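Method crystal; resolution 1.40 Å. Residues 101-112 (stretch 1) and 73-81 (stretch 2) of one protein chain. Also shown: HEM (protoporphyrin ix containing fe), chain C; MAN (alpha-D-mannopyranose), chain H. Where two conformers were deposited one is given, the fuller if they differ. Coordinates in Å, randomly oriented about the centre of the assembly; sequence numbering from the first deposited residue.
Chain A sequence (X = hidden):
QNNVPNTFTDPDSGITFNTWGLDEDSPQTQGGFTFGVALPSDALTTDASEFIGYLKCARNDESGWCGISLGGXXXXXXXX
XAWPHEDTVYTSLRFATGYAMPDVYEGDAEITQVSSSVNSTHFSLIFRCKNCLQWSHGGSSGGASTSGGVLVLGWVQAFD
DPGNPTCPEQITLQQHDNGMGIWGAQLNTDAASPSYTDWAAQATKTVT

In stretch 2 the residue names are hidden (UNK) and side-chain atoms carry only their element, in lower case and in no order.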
# COMPACT_ATOMS: atom_id res chain seq x y z
N MET A 101 12.19 -14.00 -2.27
CA MET A 101 10.82 -14.08 -1.74
C MET A 101 10.70 -13.50 -0.34
O MET A 101 11.30 -14.02 0.61
CB MET A 101 10.36 -15.53 -1.68
CG MET A 101 9.00 -15.67 -1.01
SD MET A 101 7.72 -14.89 -1.99
CE MET A 101 7.52 -16.13 -3.22
N PRO A 102 9.93 -12.41 -0.20
CA PRO A 102 9.75 -11.85 1.14
C PRO A 102 8.99 -12.79 2.06
O PRO A 102 8.05 -13.47 1.62
CB PRO A 102 8.92 -10.58 0.88
CG PRO A 102 9.34 -10.18 -0.50
CD PRO A 102 9.48 -11.48 -1.25
N ASP A 103 9.40 -12.81 3.33
CA ASP A 103 8.72 -13.58 4.36
C ASP A 103 7.58 -12.81 5.00
O ASP A 103 7.53 -11.58 4.94
CB ASP A 103 9.72 -13.96 5.46
CG ASP A 103 10.80 -14.88 4.96
OD1 ASP A 103 10.47 -15.82 4.21
OD2 ASP A 103 11.98 -14.67 5.31
N VAL A 104 6.66 -13.55 5.61
CA VAL A 104 5.58 -12.94 6.37
C VAL A 104 6.21 -12.08 7.45
O VAL A 104 7.15 -12.50 8.12
CB VAL A 104 4.68 -14.02 7.01
CG1 VAL A 104 3.79 -13.41 8.06
CG2 VAL A 104 3.85 -14.70 5.94
N TYR A 105 5.71 -10.86 7.57
CA TYR A 105 6.22 -9.92 8.54
C TYR A 105 5.94 -10.42 9.95
O TYR A 105 4.79 -10.77 10.26
CB TYR A 105 5.55 -8.56 8.33
CG TYR A 105 5.90 -7.54 9.36
CD1 TYR A 105 7.23 -7.20 9.61
CD2 TYR A 105 4.90 -6.90 10.08
CE1 TYR A 105 7.54 -6.25 10.57
CE2 TYR A 105 5.20 -5.95 11.03
CZ TYR A 105 6.52 -5.62 11.27
OH TYR A 105 6.79 -4.67 12.22
N GLU A 106 6.96 -10.45 10.80
CA GLU A 106 6.82 -10.98 12.16
C GLU A 106 6.32 -9.98 13.21
O GLU A 106 6.01 -10.37 14.34
CB GLU A 106 8.14 -11.62 12.63
CG GLU A 106 8.49 -12.87 11.84
CD GLU A 106 9.97 -13.23 11.90
OE1 GLU A 106 10.71 -12.66 12.73
OE2 GLU A 106 10.38 -14.11 11.10
N GLY A 107 6.23 -8.71 12.85
CA GLY A 107 5.80 -7.68 13.80
C GLY A 107 4.29 -7.60 13.93
O GLY A 107 3.58 -8.43 13.36
N ASP A 108 3.80 -6.60 14.67
CA ASP A 108 2.39 -6.55 15.06
C ASP A 108 1.48 -5.71 14.14
O ASP A 108 0.32 -5.45 14.48
CB ASP A 108 2.26 -6.07 16.52
CG ASP A 108 2.58 -4.60 16.69
OD1 ASP A 108 3.25 -4.01 15.81
OD2 ASP A 108 2.17 -4.03 17.71
N ALA A 109 1.97 -5.32 12.98
CA ALA A 109 1.17 -4.57 12.01
C ALA A 109 -0.08 -5.36 11.60
O ALA A 109 -0.08 -6.60 11.59
CB ALA A 109 2.01 -4.22 10.78
N GLU A 110 -1.16 -4.65 11.27
CA GLU A 110 -2.38 -5.33 10.84
C GLU A 110 -3.15 -4.49 9.84
O GLU A 110 -3.34 -3.29 10.04
CB GLU A 110 -3.27 -5.62 12.04
CG GLU A 110 -4.55 -6.36 11.71
CD GLU A 110 -5.33 -6.68 12.97
OE1 GLU A 110 -4.69 -6.82 14.03
OE2 GLU A 110 -6.58 -6.75 12.90
N ILE A 111 -3.59 -5.13 8.75
CA ILE A 111 -4.42 -4.44 7.78
C ILE A 111 -5.88 -4.85 7.94
O ILE A 111 -6.19 -6.03 8.06
CB ILE A 111 -3.94 -4.75 6.34
CG1 ILE A 111 -2.64 -4.00 6.06
CG2 ILE A 111 -5.03 -4.40 5.32
CD1 ILE A 111 -1.97 -4.40 4.75
N THR A 112 -6.76 -3.84 7.96
CA THR A 112 -8.21 -4.02 7.91
C THR A 112 -8.74 -3.21 6.72
O THR A 112 -8.12 -2.22 6.31
CB THR A 112 -8.90 -3.59 9.23
OG1 THR A 112 -8.40 -2.30 9.62
CG2 THR A 112 -8.63 -4.59 10.33
N UNK A 73 13.36 0.87 -0.52
CA UNK A 73 13.90 -0.33 -1.16
C UNK A 73 13.12 -1.55 -0.79
O UNK A 73 12.35 -1.56 0.15
c UNK A 73 14.31 1.45 0.43
c UNK A 73 15.32 -0.45 -0.58
c UNK A 73 15.63 0.86 0.01
N UNK A 74 13.29 -2.59 -1.58
CA UNK A 74 12.64 -3.83 -1.30
C UNK A 74 12.98 -4.39 0.08
O UNK A 74 12.22 -5.07 0.67
c UNK A 74 12.28 -6.15 -2.19
c UNK A 74 12.98 -4.86 -2.38
s UNK A 74 12.63 -7.36 -3.53
c UNK A 74 12.17 -8.84 -2.70
N UNK A 75 14.20 -4.13 0.51
CA UNK A 75 14.73 -4.73 1.72
C UNK A 75 14.62 -3.87 2.97
O UNK A 75 14.57 -2.65 2.91
o UNK A 75 16.89 -3.87 1.13
c UNK A 75 16.21 -5.06 1.55
c UNK A 75 16.40 -6.15 0.50
N UNK A 76 14.56 -4.56 4.11
CA UNK A 76 14.57 -3.91 5.43
C UNK A 76 13.43 -2.93 5.63
O UNK A 76 13.54 -1.97 6.40
o UNK A 76 17.07 -5.18 6.40
c UNK A 76 17.06 -4.21 5.64
c UNK A 76 15.91 -3.23 5.67
n UNK A 76 18.01 -4.00 4.73
N UNK A 77 12.32 -3.20 4.95
CA UNK A 77 11.14 -2.32 4.97
C UNK A 77 9.85 -3.15 5.08
O UNK A 77 9.74 -4.23 4.49
c UNK A 77 11.08 -1.49 3.68
o UNK A 77 12.31 -0.81 3.44
N UNK A 78 8.86 -2.64 5.81
CA UNK A 78 7.56 -3.29 5.79
C UNK A 78 6.97 -3.20 4.37
O UNK A 78 6.90 -2.12 3.77
c UNK A 78 5.25 -3.32 6.95
c UNK A 78 6.63 -2.66 6.83
c UNK A 78 4.46 -2.67 8.09
c UNK A 78 5.40 -4.82 7.19
N UNK A 79 6.57 -4.36 3.85
CA UNK A 79 6.04 -4.46 2.48
C UNK A 79 4.56 -4.80 2.53
O UNK A 79 4.14 -5.62 3.32
c UNK A 79 8.75 -4.19 1.06
c UNK A 79 8.29 -5.51 1.64
c UNK A 79 8.84 -6.70 0.83
c UNK A 79 6.76 -5.57 1.71
N UNK A 80 3.77 -4.15 1.67
CA UNK A 80 2.36 -4.49 1.51
C UNK A 80 2.18 -5.07 0.13
O UNK A 80 2.47 -4.41 -0.87
c UNK A 80 1.63 -2.58 3.00
c UNK A 80 1.45 -3.25 1.64
c UNK A 80 1.05 -1.17 3.04
c UNK A 80 -0.01 -3.63 1.43
N UNK A 81 1.71 -6.31 0.09
CA UNK A 81 1.39 -6.98 -1.17
C UNK A 81 -0.12 -7.06 -1.31
O UNK A 81 -0.80 -7.32 -0.33
c UNK A 81 2.00 -8.40 -1.21
o UNK A 81 3.40 -8.34 -0.93
c UNK A 81 1.82 -9.01 -2.57
CHA HEM C . 13.41 -4.58 -6.80
CHB HEM C . 13.24 -9.56 -6.64
CHC HEM C . 8.89 -9.43 -4.50
CHD HEM C . 9.49 -4.50 -3.89
C1A HEM C . 13.75 -5.98 -6.92
C2A HEM C . 15.01 -6.43 -7.56
C3A HEM C . 14.97 -7.90 -7.52
C4A HEM C . 13.68 -8.21 -6.87
CMA HEM C . 16.02 -8.86 -8.04
CAA HEM C . 16.08 -5.53 -8.11
CBA HEM C . 15.73 -5.23 -9.56
CGA HEM C . 16.73 -4.26 -10.14
O1A HEM C . 17.57 -3.72 -9.39
O2A HEM C . 16.70 -4.04 -11.36
C1B HEM C . 11.98 -9.99 -6.08
C2B HEM C . 11.58 -11.39 -6.08
C3B HEM C . 10.27 -11.34 -5.46
C4B HEM C . 10.09 -9.91 -5.17
CMB HEM C . 12.34 -12.55 -6.64
CAB HEM C . 9.31 -12.42 -5.17
CBB HEM C . 9.64 -13.69 -5.09
C1C HEM C . 8.73 -8.07 -4.04
C2C HEM C . 7.58 -7.67 -3.17
C3C HEM C . 7.77 -6.23 -3.02
C4C HEM C . 8.97 -5.84 -3.78
CMC HEM C . 6.53 -8.56 -2.58
CAC HEM C . 6.94 -5.29 -2.22
CBC HEM C . 5.66 -5.46 -1.93
C1D HEM C . 10.63 -4.11 -4.72
C2D HEM C . 10.92 -2.69 -4.89
C3D HEM C . 12.08 -2.69 -5.76
C4D HEM C . 12.32 -4.13 -5.96
CMD HEM C . 10.19 -1.52 -4.29
CAD HEM C . 12.84 -1.52 -6.28
CBD HEM C . 13.81 -0.99 -5.21
CGD HEM C . 14.99 -1.91 -4.95
O1D HEM C . 15.17 -2.31 -3.77
O2D HEM C . 15.75 -2.25 -5.89
NA HEM C . 12.85 -7.05 -6.57
NB HEM C . 11.11 -9.11 -5.58
NC HEM C . 9.54 -6.95 -4.51
ND HEM C . 11.44 -4.98 -5.38
FE HEM C . 11.31 -7.06 -5.35
C1 MAN H . -11.34 -8.21 11.79
C2 MAN H . -11.61 -6.84 12.48
C3 MAN H . -10.33 -6.35 13.18
C4 MAN H . -9.74 -7.44 14.09
C5 MAN H . -9.48 -8.71 13.25
C6 MAN H . -8.91 -9.87 14.05
O2 MAN H . -12.61 -6.93 13.52
O3 MAN H . -10.56 -5.15 13.92
O4 MAN H . -8.51 -6.99 14.65
O5 MAN H . -10.75 -9.14 12.67
O6 MAN H . -9.22 -11.09 13.37

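Position 73 has three side-chain carbons that close a ring onto its own backbone N and touch nothing on stretch 1, the mark of a proline. Pro 73 CA lies 3.5 Å from HEM O1D, and its ring restricts phi, here -71°, which is compatible with this loop beside the haem.

At position 74 the side chain is an unbranched run of two carbons, a sulfur and one further carbon, the last touching Pro 102 CG. A thioether ending in a methyl is methionine. Met 74 SD binds HEM FE at 2.3 Å, the soft sulfur lone pair serving as a ligand, while Met 74 N donates a nearly straight hydrogen bond to HEM O1D (2.9 Å, 173°). Its chi angles are all t, so the chain is extended, and Met 74 CE is 3.8 Å from Pro 102 CG.

Position 75 carries one carbon bearing an oxygen and a second carbon, and it reaches nothing on stretch 1. This beta-branched hydroxyl residue is Thr 75, in the p rotamer; a small polar side chain is at home on a partly exposed loop. Position 76 shows two carbons, the second holding one oxygen and one nitrogen, with no contact on stretch 1: a short amide, hence asparagine. Asn 76 has positive phi (58°), a conformation asparagine tolerates better than most residues, and its exposed side chain suits a polar turn.

One carbon and one oxygen, out of reach of stretch 1, make up the side chain at position 77, which is therefore serine. Although buried, Ser 77 is satisfied locally, since Ser 77 OG donates a hydrogen bond to Thr 75 O at 3.0 Å, bracing the turn.

Position 78 has four carbons, forked at the second, and they press against Tyr 105 and Ala 109. The fork beyond CB identifies leucine. Leu 78 CD1 sits over one face of the Tyr 105 ring, 3.7 Å from its centroid and 19° off the normal, a CH-pi contact; the same methyl is 3.5 Å from Tyr 105 CG. The fork lets the other methyl meet Ala 109, with Leu 78 CD2 lying 4.0 Å from Ala 109 CB.

The same four-carbon pattern, forked at the second, recurs at position 79, where one end carbon touches Pro 102 CG: again a leucine. Its CA-to-CB bond points sideways, yet the end of this flexible apolar chain comes nearer, with Leu 79 CD1 3.8 Å from Pro 102 CG. At position 80 four carbons fork at the first, one arm two carbons long and the short arm touching Ile 111 CD1, which defines isoleucine. Ile 80 CG2 packs 3.9 Å from Ile 111 CD1; such beta-branching is well accommodated in a strand. Position 81 has one carbon with an oxygen and a carbon attached, and touches nothing on stretch 1: threonine. Its beta-branching also suits a strand, and Thr 81 OG1 lies 3.5 Å from HEM CMC.

The contact works by apolar packing, including one CH-pi contact, with no hydrogen bond across it. Pro 102 meets Met 74 and Leu 79 beside the haem, Leu 78 fits against Tyr 105 and Ala 109, and the two isoleucines touch; the two stretches bury 296 Å², both sides summed.

Stretch 2 73-81: PMTNSLLIT
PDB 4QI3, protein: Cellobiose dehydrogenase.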